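Serine acetyltransferase 1, putative (Entamoeba histolytica, PDB 7BW9) probably transfers an acetyl group to the hydroxyl of L-serine, a step of cysteine biosynthesis, and binds cysteine. Local coordinates at residues K33-L38 with M155-S160; N74-Y79 with N145-Y150; M134-A139 with I164-G169. All coordinates share one frame; numbering follows the deposited sequence.

Interaction 1: residues K33-L38 with M155-S160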
loop_
_atom_site.group_PDB
_atom_site.type_symbol
_atom_site.label_atom_id
_atom_site.label_comp_id
_atom_site.label_asym_id
_atom_site.label_seq_id
_atom_site.Cartn_x
_atom_site.Cartn_y
_atom_site.Cartn_z
ATOM N N LYS A 33 -8.219 -13.462 6.302
ATOM C CA LYS A 33 -7.742 -12.704 7.452
ATOM C C LYS A 33 -7.298 -11.312 7.018
ATOM O O LYS A 33 -6.743 -11.138 5.929
ATOM C CB LYS A 33 -6.575 -13.422 8.135
ATOM C CG LYS A 33 -6.979 -14.630 8.975
ATOM C CD LYS A 33 -6.268 -15.897 8.498
ATOM C CE LYS A 33 -4.946 -16.125 9.234
ATOM N NZ LYS A 33 -4.685 -17.576 9.492
ATOM N N SER A 34 -7.544 -10.323 7.880
ATOM C CA SER A 34 -7.052 -8.966 7.665
ATOM C C SER A 34 -6.857 -8.273 9.009
ATOM O O SER A 34 -5.784 -8.373 9.608
ATOM C CB SER A 34 -8.008 -8.174 6.766
ATOM O OG SER A 34 -9.368 -8.370 7.137
ATOM N N PHE A 35 -7.871 -7.550 9.483
ATOM C CA PHE A 35 -7.879 -7.026 10.842
ATOM C C PHE A 35 -9.310 -7.103 11.355
ATOM O O PHE A 35 -10.245 -7.370 10.598
ATOM C CB PHE A 35 -7.311 -5.601 10.925
ATOM C CG PHE A 35 -8.068 -4.595 10.123
ATOM C CD1 PHE A 35 -7.740 -4.364 8.782
ATOM C CD2 PHE A 35 -9.088 -3.858 10.701
ATOM C CE1 PHE A 35 -8.423 -3.422 8.030
ATOM C CE2 PHE A 35 -9.796 -2.920 9.956
ATOM C CZ PHE A 35 -9.465 -2.701 8.617
ATOM N N LEU A 36 -9.477 -6.900 12.661
ATOM C CA LEU A 36 -10.700 -7.363 13.313
ATOM C C LEU A 36 -11.945 -6.750 12.676
ATOM O O LEU A 36 -12.845 -7.477 12.247
ATOM C CB LEU A 36 -10.656 -7.073 14.812
ATOM C CG LEU A 36 -11.778 -7.739 15.620
ATOM C CD1 LEU A 36 -12.073 -9.154 15.108
ATOM C CD2 LEU A 36 -11.402 -7.798 17.092
ATOM N N GLU A 37 -11.997 -5.414 12.559
ATOM C CA GLU A 37 -13.226 -4.784 12.068
ATOM C C GLU A 37 -13.552 -5.219 10.644
ATOM O O GLU A 37 -14.720 -5.453 10.321
ATOM C CB GLU A 37 -13.129 -3.266 12.157
ATOM C CG GLU A 37 -12.977 -2.746 13.561
ATOM C CD GLU A 37 -11.517 -2.546 13.926
ATOM O OE1 GLU A 37 -10.692 -3.433 13.604
ATOM O OE2 GLU A 37 -11.195 -1.494 14.512
ATOM N N LEU A 38 -12.537 -5.368 9.784
ATOM C CA LEU A 38 -12.816 -5.756 8.399
ATOM C C LEU A 38 -13.314 -7.196 8.316
ATOM O O LEU A 38 -14.308 -7.490 7.631
ATOM C CB LEU A 38 -11.572 -5.575 7.527
ATOM C CG LEU A 38 -11.837 -6.033 6.089
ATOM C CD1 LEU A 38 -12.980 -5.227 5.440
ATOM C CD2 LEU A 38 -10.571 -5.989 5.238
ATOM N N MET A 155 -10.245 4.206 9.569
ATOM C CA MET A 155 -9.904 4.416 8.166
ATOM C C MET A 155 -8.415 4.200 7.897
ATOM O O MET A 155 -8.052 3.721 6.812
ATOM C CB MET A 155 -10.324 5.813 7.708
ATOM C CG MET A 155 -11.838 5.986 7.558
ATOM S SD MET A 155 -12.668 4.584 6.801
ATOM C CE MET A 155 -12.035 4.579 5.131
ATOM N N GLU A 156 -7.535 4.543 8.851
ATOM C CA GLU A 156 -6.110 4.312 8.608
ATOM C C GLU A 156 -5.780 2.822 8.607
ATOM O O GLU A 156 -4.868 2.393 7.889
ATOM C CB GLU A 156 -5.241 5.046 9.634
ATOM C CG GLU A 156 -5.208 6.580 9.449
ATOM C CD GLU A 156 -4.768 7.033 8.051
ATOM O OE1 GLU A 156 -3.953 6.328 7.405
ATOM O OE2 GLU A 156 -5.216 8.118 7.608
ATOM N N ASN A 157 -6.518 2.018 9.378
ATOM C CA ASN A 157 -6.334 0.565 9.315
ATOM C C ASN A 157 -6.579 0.042 7.904
ATOM O O ASN A 157 -5.783 -0.738 7.371
ATOM C CB ASN A 157 -7.278 -0.148 10.294
ATOM C CG ASN A 157 -6.825 -0.041 11.736
ATOM O OD1 ASN A 157 -5.677 0.294 12.017
ATOM N ND2 ASN A 157 -7.733 -0.340 12.662
ATOM N N ILE A 158 -7.701 0.438 7.293
ATOM C CA ILE A 158 -8.035 -0.080 5.966
ATOM C C ILE A 158 -7.110 0.543 4.911
ATOM O O ILE A 158 -6.763 -0.111 3.917
ATOM C CB ILE A 158 -9.541 0.134 5.668
ATOM C CG1 ILE A 158 -9.995 -0.685 4.454
ATOM C CG2 ILE A 158 -9.894 1.614 5.443
ATOM C CD1 ILE A 158 -9.686 -2.145 4.555
ATOM N N HIS A 159 -6.689 1.800 5.125
ATOM C CA HIS A 159 -5.596 2.427 4.369
ATOM C C HIS A 159 -4.354 1.544 4.329
ATOM O O HIS A 159 -3.765 1.315 3.268
ATOM C CB HIS A 159 -5.244 3.772 5.019
ATOM C CG HIS A 159 -4.345 4.645 4.191
ATOM N ND1 HIS A 159 -3.646 5.706 4.733
ATOM C CD2 HIS A 159 -4.048 4.636 2.867
ATOM C CE1 HIS A 159 -2.956 6.311 3.780
ATOM N NE2 HIS A 159 -3.184 5.684 2.639
ATOM N N SER A 160 -3.920 1.064 5.496
ATOM C CA SER A 160 -2.695 0.280 5.559
ATOM C C SER A 160 -2.809 -1.011 4.749
ATOM O O SER A 160 -1.811 -1.483 4.195
ATOM C CB SER A 160 -2.356 -0.014 7.023
ATOM O OG SER A 160 -1.619 -1.210 7.131
#
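F35, the N-cap of helix 36-45, comes against N157 in the second half of helix 148-162, their CA atoms 7.9 Å apart, and one turn into helix 36-45 L38 draws level with I158 at 7.8 Å. The phenyl ring carries the contact. With chi1 at 61° its CG lies between the backbone N and the carbonyl carbon, and the ring reaches across to helix 148-162, where CB of N157 sits over one face, 3.9 Å from the centroid and 19° off the normal, a CH-pi contact. CB of L38 packs on the opposite face. At the side of the ring CE1 of F35 meets CD1 of I158 at 3.9 Å. That same methyl also receives CD2 of L38 at 4.0 Å; I158 lies at about a right angle to both side chains. No hydrogen bond joins the segments: OE2 of E37 stays 4.1 Å from ND2 of N157 and is hydrogen-bonded to Y150 OH and weakly to H71 NE2, while N157 OD1 has a weak hydrogen bond to K32 NZ of the second subunit. On the side of helix 148-162 turned from F35, H159 ND1 donates to E156 OE1 (2.8 Å), and E156 also pairs with R152. The contact is CH-pi and apolar packing of the start of helix 36-45 on helix 148-162, in the helical part that precedes the left-handed beta-helix.

Interaction 2: residues N74-Y79 with N145-Y150; sequences NSIEAY and NGDIEY
Y79 and E149 meet with the tyrosine ring laid against the glutamate's beta carbon: CB of E149 stands over one ring face, 3.6 Å from the centroid and 24° off the normal, a CH-pi contact displaced toward CD1. The carboxylate plane is tilted 34° from that ring. E149 is bent at chi2 (-96°), and its OE1 comes 3.5 Å from Y79 CD1, while OE2 bonds to S119 OG of the second subunit. Backbone N of Y150 lies over the face of the Y79 ring too. The Y150 ring in turn runs past helix 58-79: S75 CB touches its CD1 at 3.3 Å, and I76 CG1 reaches CD2 at 3.8 Å, both obliquely. I76 CG1 also packs on D147 OD2 (3.4 Å), the two side chains crossing at a slant. D147 is the N-cap of helix 148-162; its OD1 takes Y150 N on the syn lone pair at 2.7 Å, which leaves OD2 on the side of I76, in the plane of the Y150 ring at its edge. Just before it, G146, with positive phi, is the C-prime residue of the Schellman motif ending helix 128-144. Y79 OH bonds outside the segments, to E153 OE1 and to R125 NE of the second subunit. The C-terminal end of helix 58-79 thus packs on the turn after helix 128-144 and on the first turn of helix 148-162, with helix 82-94 reaching I76 and D147.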
loop_
_atom_site.group_PDB
_atom_site.type_symbol
_atom_site.label_atom_id
_atom_site.label_comp_id
_atom_site.label_asym_id
_atom_site.label_seq_id
_atom_site.Cartn_x
_atom_site.Cartn_y
_atom_site.Cartn_z
ATOM N N ASN A 74 -15.353 0.121 22.784
ATOM C CA ASN A 74 -14.165 0.226 23.629
ATOM C C ASN A 74 -13.128 1.184 23.055
ATOM O O ASN A 74 -12.435 1.867 23.819
ATOM C CB ASN A 74 -13.543 -1.153 23.853
ATOM C CG ASN A 74 -14.432 -2.056 24.680
ATOM O OD1 ASN A 74 -15.377 -1.590 25.324
ATOM N ND2 ASN A 74 -14.136 -3.357 24.671
ATOM N N SER A 75 -12.988 1.247 21.729
ATOM C CA SER A 75 -12.017 2.179 21.166
ATOM C C SER A 75 -12.485 3.620 21.302
ATOM O O SER A 75 -11.673 4.518 21.562
ATOM C CB SER A 75 -11.739 1.839 19.705
ATOM O OG SER A 75 -11.530 0.447 19.555
ATOM N N ILE A 76 -13.784 3.872 21.111
ATOM C CA ILE A 76 -14.276 5.246 21.197
ATOM C C ILE A 76 -14.177 5.755 22.633
ATOM O O ILE A 76 -13.755 6.895 22.869
ATOM C CB ILE A 76 -15.709 5.354 20.640
ATOM C CG1 ILE A 76 -15.722 5.033 19.140
ATOM C CG2 ILE A 76 -16.265 6.755 20.861
ATOM C CD1 ILE A 76 -17.105 4.923 18.553
ATOM N N GLU A 77 -14.524 4.904 23.611
ATOM C CA GLU A 77 -14.352 5.248 25.022
ATOM C C GLU A 77 -12.931 5.684 25.323
ATOM O O GLU A 77 -12.715 6.667 26.039
ATOM C CB GLU A 77 -14.692 4.055 25.910
ATOM C CG GLU A 77 -16.153 3.752 26.043
ATOM C CD GLU A 77 -16.438 2.818 27.203
ATOM O OE1 GLU A 77 -15.626 2.773 28.158
ATOM O OE2 GLU A 77 -17.465 2.111 27.141
ATOM N N ALA A 78 -11.946 4.944 24.802
ATOM C CA ALA A 78 -10.552 5.263 25.082
ATOM C C ALA A 78 -10.222 6.683 24.653
ATOM O O ALA A 78 -9.536 7.414 25.376
ATOM C CB ALA A 78 -9.632 4.252 24.394
ATOM N N TYR A 79 -10.724 7.106 23.491
ATOM C CA TYR A 79 -10.473 8.470 23.040
ATOM C C TYR A 79 -11.377 9.491 23.730
ATOM O O TYR A 79 -10.998 10.664 23.841
ATOM C CB TYR A 79 -10.669 8.572 21.528
ATOM C CG TYR A 79 -9.564 7.994 20.662
ATOM C CD1 TYR A 79 -8.392 8.706 20.417
ATOM C CD2 TYR A 79 -9.723 6.760 20.042
ATOM C CE1 TYR A 79 -7.400 8.188 19.599
ATOM C CE2 TYR A 79 -8.740 6.237 19.223
ATOM C CZ TYR A 79 -7.580 6.951 19.007
ATOM O OH TYR A 79 -6.605 6.415 18.190
ATOM N N ASN A 145 -21.596 11.206 14.136
ATOM C CA ASN A 145 -22.155 11.285 15.473
ATOM C C ASN A 145 -21.125 11.681 16.519
ATOM O O ASN A 145 -21.399 11.571 17.716
ATOM C CB ASN A 145 -22.829 9.971 15.832
ATOM C CG ASN A 145 -24.109 9.757 15.047
ATOM O OD1 ASN A 145 -25.194 10.059 15.529
ATOM N ND2 ASN A 145 -23.985 9.239 13.829
ATOM N N GLY A 146 -19.963 12.166 16.098
ATOM C CA GLY A 146 -19.078 12.929 16.961
ATOM C C GLY A 146 -17.741 12.297 17.253
ATOM O O GLY A 146 -16.905 12.949 17.896
ATOM N N ASP A 147 -17.485 11.056 16.833
ATOM C CA ASP A 147 -16.208 10.399 17.119
ATOM C C ASP A 147 -15.265 10.647 15.951
ATOM O O ASP A 147 -15.295 9.928 14.949
ATOM C CB ASP A 147 -16.391 8.904 17.356
ATOM C CG ASP A 147 -15.125 8.114 17.046
ATOM O OD1 ASP A 147 -14.018 8.599 17.391
ATOM O OD2 ASP A 147 -15.227 7.041 16.407
ATOM N N ILE A 148 -14.415 11.661 16.067
ATOM C CA ILE A 148 -13.507 11.928 14.962
ATOM C C ILE A 148 -12.204 11.149 15.095
ATOM O O ILE A 148 -11.536 10.911 14.083
ATOM C CB ILE A 148 -13.237 13.435 14.807
ATOM C CG1 ILE A 148 -12.444 13.975 16.001
ATOM C CG2 ILE A 148 -14.552 14.181 14.623
ATOM C CD1 ILE A 148 -12.161 15.449 15.916
ATOM N N GLU A 149 -11.855 10.696 16.301
ATOM C CA GLU A 149 -10.567 10.047 16.507
ATOM C C GLU A 149 -10.600 8.581 16.085
ATOM O O GLU A 149 -9.752 8.137 15.301
ATOM C CB GLU A 149 -10.144 10.165 17.967
ATOM C CG GLU A 149 -10.148 11.574 18.541
ATOM C CD GLU A 149 -8.787 12.261 18.504
ATOM O OE1 GLU A 149 -7.752 11.562 18.435
ATOM O OE2 GLU A 149 -8.758 13.512 18.556
ATOM N N TYR A 150 -11.553 7.801 16.607
ATOM C CA TYR A 150 -11.531 6.375 16.292
ATOM C C TYR A 150 -11.944 6.120 14.847
ATOM O O TYR A 150 -11.398 5.223 14.201
ATOM C CB TYR A 150 -12.409 5.560 17.246
ATOM C CG TYR A 150 -12.612 4.167 16.690
ATOM C CD1 TYR A 150 -11.571 3.243 16.674
ATOM C CD2 TYR A 150 -13.802 3.814 16.082
ATOM C CE1 TYR A 150 -11.743 1.986 16.126
ATOM C CE2 TYR A 150 -13.984 2.572 15.531
ATOM C CZ TYR A 150 -12.963 1.662 15.550
ATOM O OH TYR A 150 -13.183 0.427 14.990
#

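Interaction 3: residues M134-A139 with I164-G169; sequences MIQRVA and IDIHPG
The amide of Q136 approaches the backbone of H167 almost within its own plane: NE2 donates to H167 O at 3.3 Å, a long but fairly straight bond (162°) that also lies in the plane of the carbonyl. The H167 side chain leaves the backbone away from helix 128-144 and ends about 6 Å from a bound cysteine; P168 CD rests over one face of its imidazole toward the rim, and G169 N donates in plane to ND1 at the edge (2.9 Å). Q136 CG, anti to the backbone N (chi1 -157°), lies on CG2 of I166 at 3.5 Å, the two side chains crossing at about a right angle, and a bend at chi2 turns CD toward the amide's partners. Nearby, CB of A139 touches CB of P168 at 4.1 Å, where the backbones come nearest, CA to CA 5.4 Å. NE2 is shared by the carbonyls of H167 and T170, the latter its strongest partner; T170 OG1 also meets H167 O, and H140 ND1 meets P168 O. Helix 128-144 is thus joined to the first coil of the left-handed beta-helix by mixed chemistry: buried backbone carbonyls after strand 165-166 are met by a helix side chain whose aliphatic part packs on I166.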
loop_
_atom_site.group_PDB
_atom_site.type_symbol
_atom_site.label_atom_id
_atom_site.label_comp_id
_atom_site.label_asym_id
_atom_site.label_seq_id
_atom_site.Cartn_x
_atom_site.Cartn_y
_atom_site.Cartn_z
ATOM N N MET A 134 -16.906 -0.782 2.586
ATOM C CA MET A 134 -17.423 -1.428 3.793
ATOM C C MET A 134 -16.957 -0.693 5.050
ATOM O O MET A 134 -17.755 -0.381 5.937
ATOM C CB MET A 134 -16.971 -2.889 3.852
ATOM C CG MET A 134 -17.405 -3.774 2.696
ATOM S SD MET A 134 -16.876 -5.477 3.024
ATOM C CE MET A 134 -17.628 -6.373 1.664
ATOM N N ILE A 135 -15.660 -0.399 5.137
ATOM C CA ILE A 135 -15.148 0.316 6.302
ATOM C C ILE A 135 -15.623 1.768 6.310
ATOM O O ILE A 135 -16.028 2.292 7.358
ATOM C CB ILE A 135 -13.616 0.227 6.344
ATOM C CG1 ILE A 135 -13.182 -1.232 6.311
ATOM C CG2 ILE A 135 -13.061 0.925 7.587
ATOM C CD1 ILE A 135 -13.638 -2.053 7.543
ATOM N N GLN A 136 -15.575 2.447 5.150
ATOM C CA GLN A 136 -15.848 3.887 5.131
ATOM C C GLN A 136 -17.286 4.190 5.524
ATOM O O GLN A 136 -17.542 5.141 6.271
ATOM C CB GLN A 136 -15.551 4.485 3.753
ATOM C CG GLN A 136 -15.259 6.024 3.793
ATOM C CD GLN A 136 -16.517 6.877 3.784
ATOM O OE1 GLN A 136 -17.560 6.432 3.315
ATOM N NE2 GLN A 136 -16.432 8.090 4.332
ATOM N N ARG A 137 -18.239 3.404 5.019
ATOM C CA ARG A 137 -19.635 3.651 5.356
ATOM C C ARG A 137 -19.907 3.404 6.839
ATOM O O ARG A 137 -20.747 4.090 7.434
ATOM C CB ARG A 137 -20.528 2.798 4.451
ATOM C CG ARG A 137 -20.309 3.164 2.969
ATOM C CD ARG A 137 -21.483 2.807 2.102
ATOM N NE ARG A 137 -21.246 3.011 0.671
ATOM C CZ ARG A 137 -21.357 4.189 0.046
ATOM N NH1 ARG A 137 -21.676 5.281 0.728
ATOM N NH2 ARG A 137 -21.156 4.267 -1.265
ATOM N N VAL A 138 -19.182 2.468 7.463
ATOM C CA VAL A 138 -19.262 2.326 8.913
ATOM C C VAL A 138 -18.639 3.532 9.594
ATOM O O VAL A 138 -19.266 4.181 10.440
ATOM C CB VAL A 138 -18.579 1.023 9.369
ATOM C CG1 VAL A 138 -18.324 1.074 10.859
ATOM C CG2 VAL A 138 -19.421 -0.180 8.974
ATOM N N ALA A 139 -17.392 3.849 9.228
ATOM C CA ALA A 139 -16.653 4.921 9.892
ATOM C C ALA A 139 -17.388 6.244 9.795
ATOM O O ALA A 139 -17.342 7.054 10.727
ATOM C CB ALA A 139 -15.261 5.071 9.268
ATOM N N ILE A 164 -5.636 2.626 -0.083
ATOM C CA ILE A 164 -6.676 3.606 -0.385
ATOM C C ILE A 164 -6.934 4.451 0.851
ATOM O O ILE A 164 -7.193 3.914 1.941
ATOM C CB ILE A 164 -7.979 2.933 -0.843
ATOM C CG1 ILE A 164 -7.728 2.006 -2.032
ATOM C CG2 ILE A 164 -9.043 4.015 -1.160
ATOM C CD1 ILE A 164 -8.966 1.180 -2.395
ATOM N N ASP A 165 -6.888 5.769 0.684
ATOM C CA ASP A 165 -6.939 6.709 1.802
ATOM C C ASP A 165 -8.203 7.543 1.674
ATOM O O ASP A 165 -8.234 8.505 0.896
ATOM C CB ASP A 165 -5.690 7.582 1.811
ATOM C CG ASP A 165 -5.532 8.379 3.087
ATOM O OD1 ASP A 165 -6.504 8.484 3.864
ATOM O OD2 ASP A 165 -4.417 8.899 3.321
ATOM N N ILE A 166 -9.238 7.197 2.443
ATOM C CA ILE A 166 -10.494 7.944 2.441
ATOM C C ILE A 166 -10.792 8.419 3.854
ATOM O O ILE A 166 -10.813 7.614 4.800
ATOM C CB ILE A 166 -11.675 7.105 1.914
ATOM C CG1 ILE A 166 -11.391 6.576 0.519
ATOM C CG2 ILE A 166 -12.967 7.934 1.936
ATOM C CD1 ILE A 166 -12.535 5.752 -0.041
ATOM N N HIS A 167 -11.055 9.714 3.992
ATOM C CA HIS A 167 -11.322 10.255 5.313
ATOM C C HIS A 167 -12.698 9.799 5.812
ATOM O O HIS A 167 -13.632 9.639 5.025
ATOM C CB HIS A 167 -11.248 11.779 5.291
ATOM C CG HIS A 167 -11.092 12.389 6.646
ATOM N ND1 HIS A 167 -12.164 12.633 7.479
ATOM C CD2 HIS A 167 -9.988 12.787 7.325
ATOM C CE1 HIS A 167 -11.727 13.147 8.616
ATOM N NE2 HIS A 167 -10.411 13.259 8.546
ATOM N N PRO A 168 -12.841 9.559 7.120
ATOM C CA PRO A 168 -14.169 9.194 7.643
ATOM C C PRO A 168 -15.226 10.265 7.427
ATOM O O PRO A 168 -16.421 9.948 7.348
ATOM C CB PRO A 168 -13.907 8.943 9.141
ATOM C CG PRO A 168 -12.629 9.696 9.438
ATOM C CD PRO A 168 -11.815 9.601 8.177
ATOM N N GLY A 169 -14.829 11.530 7.320
ATOM C CA GLY A 169 -15.792 12.588 7.067
ATOM C C GLY A 169 -16.310 12.654 5.648
ATOM O O GLY A 169 -17.350 13.273 5.415
#

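All three contacts are buried, and all lie close to the second subunit. Interactions 1 and 2 share helix 148-162, interaction 2 at its N-terminal start and interaction 1 farther along, and E37 OE2 to Y150 OH (2.8 Å), a probable hydrogen bond, ties them together. Interaction 3 joins the neighbouring helix 128-144 to strand 165-166, and M155 CE and H159 touch its strand segment from interaction 1. Chemistry follows place: CH-pi and apolar packing between helices in interactions 1 and 2, with a capping carboxylate in interaction 2, against a side-chain to carbonyl bond where helix meets beta-helix in interaction 3. Interaction 3 lies nearest the centre of the chain, interaction 2 the farthest.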